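Local structure of hypothetical protein Lmaj011689 (Leishmania major, 1YQF) at residues A52-V57 with L67-E72; V78-N83 with V180-W185; N93-I98 with Q107-I112; L117-I122 with C161-L166. The protein is of unknown function but is a homologue of human p32 and belongs to the mitochondrial glycoprotein (MAM33) family. All blocks are in the same frame, centred on the assembly; numbering follows the deposited sequence.

From the N terminus, contact 1 comes first and closes a short hairpin loop between strands 55-58 and 64-71 before any other contact opens. Contact 2 then spans most of what follows, bringing strand 74-81 against helix 173-202 across 96 intervening residues. Contacts 3 and 4 both lie within that span, one after the other: contact 3 closes the hairpin of strands 92-99 and 105-113, and contact 4 brings strand 116-125 to helix 156-168. No two contacts cross. All four reach the same antiparallel sheet, whose strands lie side by side in chain order, so contacts 1 and 3 join neighbouring strands while contacts 2 and 4 attach two successive helices.

Contact 1: A52-V57 with L67-E72; sequences AGWQVV and LTKSFE
The antiparallel beta hairpin of strands 55-58 and 64-71, at one border of the sheet within this chain, is held together here on the side remote from its turn. Q55 and T68 form a hydrogen-bonded pair. Q55 N donates to T68 O over 3.0 Å along a bent path (142° at the hydrogen), and T68 N returns a straighter bond of 3.1 Å to Q55 O (160°). Both donors lie in the plane of the carbonyl they address. In the neighbouring non-hydrogen-bonded pair, V56 and L67 run side by side and point the same way, with V56 CG2 3.6 Å from L67 CD2. Their side chains meet F178 of helix 173-202, which covers this face.

W54, just ahead of the strand, buries its indole against the other strand. Its CG stands anti to the carbonyl carbon (chi1 -59°). K69 crosses the indole obliquely over one face, where its CD lies 3.8 Å from the centroid of the five-membered ring in a CH-pi contact. L67 approaches from elsewhere on the indole: L67 O sits near the ring plane, 3.3 Å from W54 CZ3, and L67 CB is 3.6 Å from W54 CE3. Beyond L67, the indole also touches L76 and V78 of strand 74-81.

Extended beyond CG, the K69 chain carries NZ past the indole to a hydrogen bond with R169 O. The aliphatic part of the lysine thus packs on the aromatic face while its ammonium group meets a carbonyl just beyond helix 156-168, a helix end whose dipole would probably favour a positive charge.

Contact 2: V78-N83 with V180-W185; sequences VRYSTN and VLYSFW
Aromatic packing carries much of this contact. Y80 holds its CG in the crowded position between the backbone N and the carbonyl carbon (chi1 62°), and its ring reaches toward the helix. There it crosses Y182 at about a right angle. Y80 OH stands over one face of the Y182 ring, 3.3 Å from Y182 CD2, while Y182 CD2 in turn lies in the plane of the Y80 ring at its edge, 4.0 Å from Y80 CE2. The opposite face of Y182 is met by W185 CE3, so the phenol is held between a tyrosine tip and an indole; F65 and F178 add further ring contacts. Y80 OH is buried with no polar partner in the model.

The packing places helix 173-202 over the antiparallel sheet, with the short axes of strand 78-81 and helix 180-185 passing 9.9 Å apart at 35°. Aliphatic contact continues where the strand ends. T82 comes close enough for its CA to lie 4.6 Å from S183 CA, and T82 CG2 sits 4.1 Å from S183 CA. The same methyl group also lies near the plane of the Y182 ring, at its edge.

The serines and N83 find their partners away from this interface. S183 OG lies near T82 and S81 O without bonding to either; its hydrogen bond goes to V179 O, one turn back in the helix. S81 OG accepts from N83 N at 3.2 Å, closing an ST turn at the end of the strand. The side chain of N83 then hydrogen-bonds L145 O and T147 N of the second subunit.

Contact 3: N93-I98 with Q107-I112; sequences NIFVYI and QADLSI
F95 and D109 face each other across the antiparallel hairpin of strands 92-99 and 105-113, their side chains crossing obliquely with ring and carboxylate planes 79° apart. The carboxylate comes to the ring at its edge, D109 OD2 lying 3.4 Å from F95 CE2. Q107, with CG anti to its backbone N and an extended chain, fixes that orientation: its NE2 donates to the syn lone pair of D109 OD1 over 2.9 Å, nearly in the amide plane. Alongside it, Y97 points the same way, with Y97 CE2 3.7 Å from Q107 CG.

The other face of the hairpin is aliphatic. V96 and L110 cross obliquely and tightly, V96 CG2 to L110 CD1 being 3.5 Å, and both side chains touch L166 of helix 156-168. I94 meets I112 at about a right angle. Between the faces, the pairs I94-L110 and V96-A108 each exchange two backbone hydrogen bonds; I94 N to L110 O is almost straight (174°).

Q107 OE1 is hydrogen-bonded to Y125 OH and also takes a hydrogen from a water at 2.8 Å, which itself accepts from Y97 OH at 2.7 Å.

Contact 4: L117-I122 with C161-L166; sequences LVLNNI and CVMTYL
L119 projects from strand 116-125 at the helix 156-168 that covers it, and its CB is already in contact: M163 SD lies 3.8 Å from L119 CB. With CG anti to the backbone N (chi1 -173°), the leucine then forks between three helix side chains. Its CD2 meets M163 SD and, on another side, V162 CG1 at 3.8 Å, the valine crossing it at about a right angle. Its CD1 approaches L166 CD1 more loosely, at 4.3 Å.

M163 slides past L119 in the opposite direction. Bends at chi2 and chi3 (-49° and -64°) swing its methyl group along the strand, so that M163 CE comes within 4.0 Å of L117 O and 4.2 Å of L117 CB. Toward the other end of the contact, I122 and V162 meet tip to tip, I122 CD1 being 3.6 Å from V162 CG1.

L119 and I122 are three residues apart yet both point toward the helix, because N120 and N121 together face D109 in a classic beta bulge. The third subunit continues the packing, with its W194 NE1 hydrogen-bonded to I122 O and its L27 against V162.

Between 117-122 and 161-166 the contact is therefore one of apolar side-chain packing, with no polar bond between them: the thioether of M163 bends to fit between L117 and L119, while I122 O accepts its hydrogen bond from the third subunit.

Contact 1: A52-V57 with L67-E72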
# COMPACT_ATOMS: atom_id res chain seq x y z
N ALA A 52 16.92 -29.33 6.21
CA ALA A 52 16.88 -30.04 7.50
C ALA A 52 16.37 -29.17 8.64
O ALA A 52 16.81 -28.03 8.82
CB ALA A 52 18.26 -30.58 7.83
N GLY A 53 15.43 -29.71 9.42
CA GLY A 53 14.89 -29.05 10.59
C GLY A 53 13.58 -28.32 10.35
O GLY A 53 12.69 -28.37 11.20
N TRP A 54 13.47 -27.65 9.21
CA TRP A 54 12.30 -26.81 8.93
C TRP A 54 11.03 -27.62 8.69
O TRP A 54 11.08 -28.74 8.19
CB TRP A 54 12.57 -25.89 7.74
CG TRP A 54 13.75 -24.97 7.92
CD1 TRP A 54 15.03 -25.20 7.52
CD2 TRP A 54 13.75 -23.68 8.55
NE1 TRP A 54 15.83 -24.14 7.85
CE2 TRP A 54 15.07 -23.19 8.48
CE3 TRP A 54 12.77 -22.89 9.15
CZ2 TRP A 54 15.43 -21.95 9.01
CZ3 TRP A 54 13.13 -21.65 9.67
CH2 TRP A 54 14.45 -21.20 9.60
N GLN A 55 9.90 -27.02 9.04
CA GLN A 55 8.57 -27.60 8.85
C GLN A 55 7.76 -26.61 8.01
O GLN A 55 7.74 -25.41 8.30
CB GLN A 55 7.89 -27.84 10.20
CG GLN A 55 7.31 -29.24 10.40
CD GLN A 55 5.92 -29.39 9.78
OE1 GLN A 55 4.98 -28.71 10.18
NE2 GLN A 55 5.80 -30.30 8.82
N VAL A 56 7.08 -27.11 6.98
CA VAL A 56 6.25 -26.27 6.12
C VAL A 56 4.81 -26.27 6.64
O VAL A 56 4.23 -27.34 6.87
CB VAL A 56 6.25 -26.77 4.66
CG1 VAL A 56 5.51 -25.79 3.76
CG2 VAL A 56 7.67 -26.98 4.16
N VAL A 57 4.24 -25.09 6.83
CA VAL A 57 2.87 -24.96 7.32
C VAL A 57 2.15 -23.81 6.62
O VAL A 57 2.58 -22.67 6.69
CB VAL A 57 2.83 -24.74 8.85
CG1 VAL A 57 1.40 -24.47 9.32
CG2 VAL A 57 3.40 -25.96 9.57
N LEU A 67 7.96 -21.40 7.30
CA LEU A 67 8.93 -22.44 7.63
C LEU A 67 9.34 -22.19 9.07
O LEU A 67 9.90 -21.14 9.38
CB LEU A 67 10.14 -22.33 6.72
CG LEU A 67 9.91 -22.77 5.27
CD1 LEU A 67 11.03 -22.27 4.38
CD2 LEU A 67 9.80 -24.27 5.20
N THR A 68 9.06 -23.15 9.95
CA THR A 68 9.37 -23.01 11.38
C THR A 68 10.43 -24.00 11.83
O THR A 68 10.49 -25.12 11.34
CB THR A 68 8.10 -23.20 12.22
OG1 THR A 68 7.56 -24.52 12.01
CG2 THR A 68 6.99 -22.26 11.78
N LYS A 69 11.24 -23.58 12.80
CA LYS A 69 12.30 -24.42 13.37
C LYS A 69 12.89 -23.74 14.60
O LYS A 69 12.95 -22.52 14.67
CB LYS A 69 13.39 -24.69 12.32
CG LYS A 69 14.83 -24.57 12.81
CD LYS A 69 15.82 -24.63 11.66
CE LYS A 69 17.23 -24.25 12.10
NZ LYS A 69 18.17 -24.13 10.95
N SER A 70 13.35 -24.54 15.56
CA SER A 70 14.04 -24.02 16.74
C SER A 70 15.55 -24.10 16.57
O SER A 70 16.06 -25.00 15.89
CB SER A 70 13.60 -24.78 17.99
OG SER A 70 12.27 -24.45 18.33
N PHE A 71 16.26 -23.16 17.18
CA PHE A 71 17.71 -23.09 17.11
C PHE A 71 18.27 -22.37 18.34
O PHE A 71 18.18 -21.14 18.42
CB PHE A 71 18.14 -22.36 15.83
CG PHE A 71 19.63 -22.18 15.70
CD1 PHE A 71 20.41 -23.18 15.13
CD2 PHE A 71 20.25 -21.02 16.14
CE1 PHE A 71 21.79 -23.03 15.01
CE2 PHE A 71 21.63 -20.86 16.02
CZ PHE A 71 22.39 -21.86 15.46
N GLU A 72 18.83 -23.13 19.28
CA GLU A 72 19.43 -22.58 20.49
C GLU A 72 18.43 -21.77 21.33
O GLU A 72 18.74 -20.69 21.82
CB GLU A 72 20.65 -21.70 20.16
CG GLU A 72 21.57 -22.24 19.07
CD GLU A 72 22.27 -23.54 19.44
OE1 GLU A 72 22.20 -23.97 20.60
OE2 GLU A 72 22.91 -24.13 18.54

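Contact 2: V78-N83 with V180-W185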
# COMPACT_ATOMS: atom_id res chain seq x y z
N VAL A 78 10.47 -18.40 8.77
CA VAL A 78 10.72 -17.82 7.45
C VAL A 78 9.40 -17.83 6.70
O VAL A 78 8.88 -18.88 6.35
CB VAL A 78 11.78 -18.62 6.67
CG1 VAL A 78 12.01 -18.00 5.30
CG2 VAL A 78 13.08 -18.69 7.46
N ARG A 79 8.87 -16.64 6.45
CA ARG A 79 7.55 -16.48 5.85
C ARG A 79 7.66 -16.01 4.41
O ARG A 79 8.45 -15.12 4.09
CB ARG A 79 6.75 -15.48 6.68
CG ARG A 79 5.39 -15.13 6.10
CD ARG A 79 4.52 -14.35 7.06
NE ARG A 79 4.17 -15.13 8.25
CZ ARG A 79 3.68 -14.61 9.37
NH1 ARG A 79 3.47 -13.31 9.47
NH2 ARG A 79 3.39 -15.40 10.40
N TYR A 80 6.85 -16.60 3.55
CA TYR A 80 6.80 -16.21 2.15
C TYR A 80 5.43 -16.47 1.56
O TYR A 80 4.61 -17.18 2.15
CB TYR A 80 7.84 -16.98 1.34
CG TYR A 80 7.64 -18.47 1.35
CD1 TYR A 80 8.00 -19.23 2.45
CD2 TYR A 80 7.09 -19.13 0.25
CE1 TYR A 80 7.81 -20.60 2.47
CE2 TYR A 80 6.90 -20.51 0.26
CZ TYR A 80 7.27 -21.24 1.37
OH TYR A 80 7.08 -22.60 1.40
N SER A 81 5.19 -15.90 0.39
CA SER A 81 3.96 -16.09 -0.35
C SER A 81 4.30 -16.69 -1.71
O SER A 81 5.33 -16.35 -2.30
CB SER A 81 3.23 -14.76 -0.52
OG SER A 81 2.05 -14.91 -1.30
N THR A 82 3.44 -17.58 -2.21
CA THR A 82 3.63 -18.17 -3.53
C THR A 82 2.92 -17.34 -4.60
O THR A 82 2.91 -17.71 -5.77
CB THR A 82 3.12 -19.62 -3.56
OG1 THR A 82 1.71 -19.66 -3.27
CG2 THR A 82 3.76 -20.44 -2.45
N ASN A 83 2.32 -16.23 -4.18
CA ASN A 83 1.75 -15.25 -5.11
C ASN A 83 2.87 -14.47 -5.77
O ASN A 83 3.89 -14.17 -5.14
CB ASN A 83 0.80 -14.28 -4.40
CG ASN A 83 -0.62 -14.81 -4.30
OD1 ASN A 83 -1.10 -15.50 -5.21
ND2 ASN A 83 -1.30 -14.49 -3.20
N VAL A 180 11.90 -20.77 -3.86
CA VAL A 180 11.70 -20.58 -5.30
C VAL A 180 11.03 -21.80 -5.91
O VAL A 180 10.06 -21.68 -6.65
CB VAL A 180 13.04 -20.31 -6.03
CG1 VAL A 180 12.83 -20.21 -7.54
CG2 VAL A 180 13.69 -19.04 -5.54
N LEU A 181 11.55 -22.98 -5.58
CA LEU A 181 11.04 -24.24 -6.11
C LEU A 181 9.63 -24.56 -5.60
O LEU A 181 8.82 -25.11 -6.33
CB LEU A 181 11.98 -25.40 -5.74
CG LEU A 181 13.29 -25.54 -6.52
CD1 LEU A 181 14.09 -26.71 -5.96
CD2 LEU A 181 13.05 -25.72 -8.01
N TYR A 182 9.37 -24.21 -4.35
CA TYR A 182 8.07 -24.46 -3.73
C TYR A 182 7.03 -23.51 -4.31
O TYR A 182 5.88 -23.89 -4.48
CB TYR A 182 8.15 -24.29 -2.21
CG TYR A 182 6.94 -24.85 -1.49
CD1 TYR A 182 6.91 -26.17 -1.08
CD2 TYR A 182 5.83 -24.05 -1.23
CE1 TYR A 182 5.81 -26.69 -0.42
CE2 TYR A 182 4.72 -24.57 -0.58
CZ TYR A 182 4.71 -25.88 -0.17
OH TYR A 182 3.62 -26.40 0.48
N SER A 183 7.45 -22.29 -4.63
CA SER A 183 6.56 -21.31 -5.25
C SER A 183 6.12 -21.76 -6.64
O SER A 183 4.95 -21.64 -6.98
CB SER A 183 7.23 -19.94 -5.32
OG SER A 183 7.38 -19.39 -4.02
N PHE A 184 7.06 -22.28 -7.44
CA PHE A 184 6.74 -22.79 -8.77
C PHE A 184 5.74 -23.93 -8.67
O PHE A 184 4.77 -23.99 -9.42
CB PHE A 184 7.99 -23.30 -9.52
CG PHE A 184 8.94 -22.21 -9.97
CD1 PHE A 184 8.48 -20.98 -10.44
CD2 PHE A 184 10.32 -22.44 -9.95
CE1 PHE A 184 9.38 -19.99 -10.86
CE2 PHE A 184 11.21 -21.46 -10.37
CZ PHE A 184 10.75 -20.23 -10.82
N TRP A 185 5.99 -24.84 -7.72
CA TRP A 185 5.12 -26.00 -7.52
C TRP A 185 3.73 -25.57 -7.08
O TRP A 185 2.74 -25.98 -7.68
CB TRP A 185 5.71 -26.97 -6.49
CG TRP A 185 4.72 -28.02 -6.07
CD1 TRP A 185 4.40 -29.16 -6.75
CD2 TRP A 185 3.92 -28.02 -4.88
NE1 TRP A 185 3.45 -29.87 -6.06
CE2 TRP A 185 3.13 -29.19 -4.91
CE3 TRP A 185 3.77 -27.14 -3.80
CZ2 TRP A 185 2.22 -29.51 -3.90
CZ3 TRP A 185 2.87 -27.46 -2.79
CH2 TRP A 185 2.11 -28.64 -2.85

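Contact 3: N93-I98 with Q107-I112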
# COMPACT_ATOMS: atom_id res chain seq x y z
N ASN A 93 10.40 -12.55 -2.24
CA ASN A 93 10.66 -11.93 -0.94
C ASN A 93 10.36 -12.88 0.21
O ASN A 93 9.38 -13.63 0.17
CB ASN A 93 9.86 -10.64 -0.81
CG ASN A 93 10.32 -9.56 -1.76
OD1 ASN A 93 11.52 -9.39 -2.00
ND2 ASN A 93 9.38 -8.82 -2.33
N ILE A 94 11.21 -12.86 1.23
CA ILE A 94 10.98 -13.63 2.46
C ILE A 94 11.16 -12.74 3.68
O ILE A 94 11.93 -11.78 3.67
CB ILE A 94 11.91 -14.87 2.55
CG1 ILE A 94 13.39 -14.46 2.63
CG2 ILE A 94 11.68 -15.79 1.37
CD1 ILE A 94 14.34 -15.63 2.83
N PHE A 95 10.44 -13.09 4.74
CA PHE A 95 10.51 -12.37 6.00
C PHE A 95 10.95 -13.36 7.06
O PHE A 95 10.25 -14.32 7.35
CB PHE A 95 9.15 -11.75 6.31
CG PHE A 95 8.68 -10.82 5.23
CD1 PHE A 95 7.98 -11.30 4.14
CD2 PHE A 95 9.02 -9.47 5.27
CE1 PHE A 95 7.58 -10.45 3.12
CE2 PHE A 95 8.62 -8.62 4.26
CZ PHE A 95 7.90 -9.11 3.18
N VAL A 96 12.14 -13.12 7.61
CA VAL A 96 12.74 -14.01 8.60
C VAL A 96 12.51 -13.43 9.99
O VAL A 96 12.91 -12.30 10.26
CB VAL A 96 14.25 -14.17 8.36
CG1 VAL A 96 14.86 -15.14 9.36
CG2 VAL A 96 14.53 -14.63 6.94
N TYR A 97 11.88 -14.20 10.86
CA TYR A 97 11.63 -13.77 12.24
C TYR A 97 12.46 -14.61 13.20
O TYR A 97 12.48 -15.84 13.12
CB TYR A 97 10.14 -13.88 12.57
CG TYR A 97 9.25 -13.11 11.63
CD1 TYR A 97 8.81 -13.69 10.44
CD2 TYR A 97 8.85 -11.81 11.91
CE1 TYR A 97 7.99 -12.99 9.55
CE2 TYR A 97 8.03 -11.10 11.03
CZ TYR A 97 7.61 -11.70 9.86
OH TYR A 97 6.79 -11.02 8.98
N ILE A 98 13.14 -13.94 14.12
CA ILE A 98 13.93 -14.60 15.15
C ILE A 98 13.40 -14.10 16.49
O ILE A 98 13.60 -12.95 16.84
CB ILE A 98 15.44 -14.26 14.99
CG1 ILE A 98 15.92 -14.66 13.59
CG2 ILE A 98 16.27 -14.97 16.06
CD1 ILE A 98 17.39 -14.39 13.34
N GLN A 107 13.21 -9.00 12.71
CA GLN A 107 12.65 -9.27 11.40
C GLN A 107 13.68 -8.87 10.35
O GLN A 107 14.11 -7.73 10.30
CB GLN A 107 11.36 -8.48 11.19
CG GLN A 107 10.66 -8.76 9.87
CD GLN A 107 9.53 -7.79 9.57
OE1 GLN A 107 8.68 -7.53 10.42
NE2 GLN A 107 9.52 -7.26 8.36
N ALA A 108 14.07 -9.82 9.50
CA ALA A 108 14.98 -9.54 8.39
C ALA A 108 14.24 -9.76 7.08
O ALA A 108 13.71 -10.84 6.84
CB ALA A 108 16.21 -10.43 8.47
N ASP A 109 14.20 -8.73 6.24
CA ASP A 109 13.61 -8.84 4.91
C ASP A 109 14.70 -9.13 3.90
O ASP A 109 15.65 -8.38 3.79
CB ASP A 109 12.90 -7.54 4.52
CG ASP A 109 11.80 -7.16 5.47
OD1 ASP A 109 11.74 -7.71 6.60
OD2 ASP A 109 10.95 -6.29 5.18
N LEU A 110 14.55 -10.23 3.17
CA LEU A 110 15.51 -10.56 2.12
C LEU A 110 14.80 -10.89 0.83
O LEU A 110 13.63 -11.28 0.82
CB LEU A 110 16.39 -11.74 2.54
CG LEU A 110 17.06 -11.65 3.91
CD1 LEU A 110 16.16 -12.25 4.97
CD2 LEU A 110 18.41 -12.34 3.91
N SER A 111 15.51 -10.71 -0.27
CA SER A 111 15.01 -11.11 -1.58
C SER A 111 15.94 -12.17 -2.15
O SER A 111 17.14 -12.19 -1.85
CB SER A 111 14.92 -9.90 -2.52
OG SER A 111 16.11 -9.14 -2.49
N ILE A 112 15.37 -13.07 -2.94
CA ILE A 112 16.13 -14.15 -3.57
C ILE A 112 16.27 -13.81 -5.04
O ILE A 112 15.28 -13.74 -5.77
CB ILE A 112 15.41 -15.50 -3.39
CG1 ILE A 112 15.12 -15.77 -1.90
CG2 ILE A 112 16.25 -16.64 -3.97
CD1 ILE A 112 14.17 -16.92 -1.66
O HOH W 1 6.10 -8.57 9.95

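Contact 4: L117-I122 with C161-L166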
# COMPACT_ATOMS: atom_id res chain seq x y z
N LEU A 117 21.02 -14.68 -1.66
CA LEU A 117 20.23 -13.98 -0.66
C LEU A 117 20.73 -12.55 -0.54
O LEU A 117 21.92 -12.32 -0.35
CB LEU A 117 20.33 -14.70 0.69
CG LEU A 117 19.07 -15.42 1.18
CD1 LEU A 117 18.53 -16.40 0.13
CD2 LEU A 117 19.38 -16.15 2.47
N VAL A 118 19.81 -11.60 -0.65
CA VAL A 118 20.12 -10.18 -0.49
C VAL A 118 19.30 -9.62 0.66
O VAL A 118 18.09 -9.78 0.73
CB VAL A 118 19.85 -9.38 -1.78
CG1 VAL A 118 20.21 -7.91 -1.58
CG2 VAL A 118 20.65 -9.96 -2.95
N LEU A 119 20.00 -8.95 1.57
CA LEU A 119 19.40 -8.38 2.78
C LEU A 119 18.93 -6.96 2.51
O LEU A 119 19.71 -6.12 2.06
CB LEU A 119 20.45 -8.39 3.87
CG LEU A 119 20.07 -8.01 5.29
CD1 LEU A 119 18.93 -8.87 5.83
CD2 LEU A 119 21.32 -8.16 6.14
N ASN A 120 17.66 -6.70 2.78
CA ASN A 120 17.05 -5.40 2.49
C ASN A 120 16.60 -4.59 3.70
O ASN A 120 16.46 -3.38 3.60
CB ASN A 120 15.89 -5.59 1.52
CG ASN A 120 16.34 -5.98 0.13
OD1 ASN A 120 17.28 -5.39 -0.42
ND2 ASN A 120 15.70 -6.99 -0.45
N ASN A 121 16.36 -5.25 4.83
CA ASN A 121 15.94 -4.54 6.04
C ASN A 121 16.06 -5.39 7.29
O ASN A 121 15.83 -6.59 7.25
CB ASN A 121 14.49 -4.05 5.91
CG ASN A 121 14.16 -2.94 6.90
OD1 ASN A 121 14.47 -1.77 6.65
ND2 ASN A 121 13.55 -3.31 8.02
N ILE A 122 16.43 -4.76 8.40
CA ILE A 122 16.50 -5.40 9.71
C ILE A 122 15.87 -4.48 10.74
O ILE A 122 16.25 -3.32 10.86
CB ILE A 122 17.96 -5.65 10.13
CG1 ILE A 122 18.71 -6.44 9.06
CG2 ILE A 122 18.01 -6.38 11.47
CD1 ILE A 122 20.18 -6.51 9.31
N CYS A 161 28.44 -9.71 8.89
CA CYS A 161 28.27 -10.51 10.10
C CYS A 161 26.81 -10.89 10.33
O CYS A 161 26.53 -11.93 10.92
CB CYS A 161 28.84 -9.77 11.31
SG CYS A 161 30.65 -9.79 11.43
N VAL A 162 25.88 -10.05 9.87
CA VAL A 162 24.45 -10.37 9.97
C VAL A 162 24.10 -11.51 9.02
O VAL A 162 23.36 -12.41 9.37
CB VAL A 162 23.55 -9.17 9.62
CG1 VAL A 162 22.08 -9.59 9.62
CG2 VAL A 162 23.76 -8.03 10.60
N MET A 163 24.65 -11.45 7.81
CA MET A 163 24.45 -12.49 6.81
C MET A 163 24.96 -13.84 7.29
O MET A 163 24.34 -14.87 7.03
CB MET A 163 25.18 -12.12 5.51
CG MET A 163 24.53 -11.00 4.73
SD MET A 163 22.77 -11.28 4.50
CE MET A 163 22.77 -12.79 3.48
N THR A 164 26.10 -13.82 7.98
CA THR A 164 26.69 -15.03 8.54
C THR A 164 25.82 -15.54 9.67
O THR A 164 25.55 -16.73 9.78
CB THR A 164 28.10 -14.72 9.08
OG1 THR A 164 28.97 -14.41 7.98
CG2 THR A 164 28.73 -15.96 9.73
N TYR A 165 25.39 -14.62 10.52
CA TYR A 165 24.51 -14.93 11.64
C TYR A 165 23.23 -15.61 11.15
O TYR A 165 22.77 -16.58 11.74
CB TYR A 165 24.20 -13.62 12.39
CG TYR A 165 23.04 -13.66 13.35
CD1 TYR A 165 21.74 -13.38 12.92
CD2 TYR A 165 23.23 -13.93 14.70
CE1 TYR A 165 20.68 -13.39 13.79
CE2 TYR A 165 22.17 -13.94 15.59
CZ TYR A 165 20.90 -13.67 15.13
OH TYR A 165 19.84 -13.67 16.01
N LEU A 166 22.67 -15.11 10.05
CA LEU A 166 21.48 -15.70 9.47
C LEU A 166 21.80 -17.07 8.87
O LEU A 166 21.03 -18.02 9.02
CB LEU A 166 20.89 -14.78 8.39
CG LEU A 166 20.11 -13.56 8.89
CD1 LEU A 166 19.83 -12.61 7.73
CD2 LEU A 166 18.81 -13.98 9.55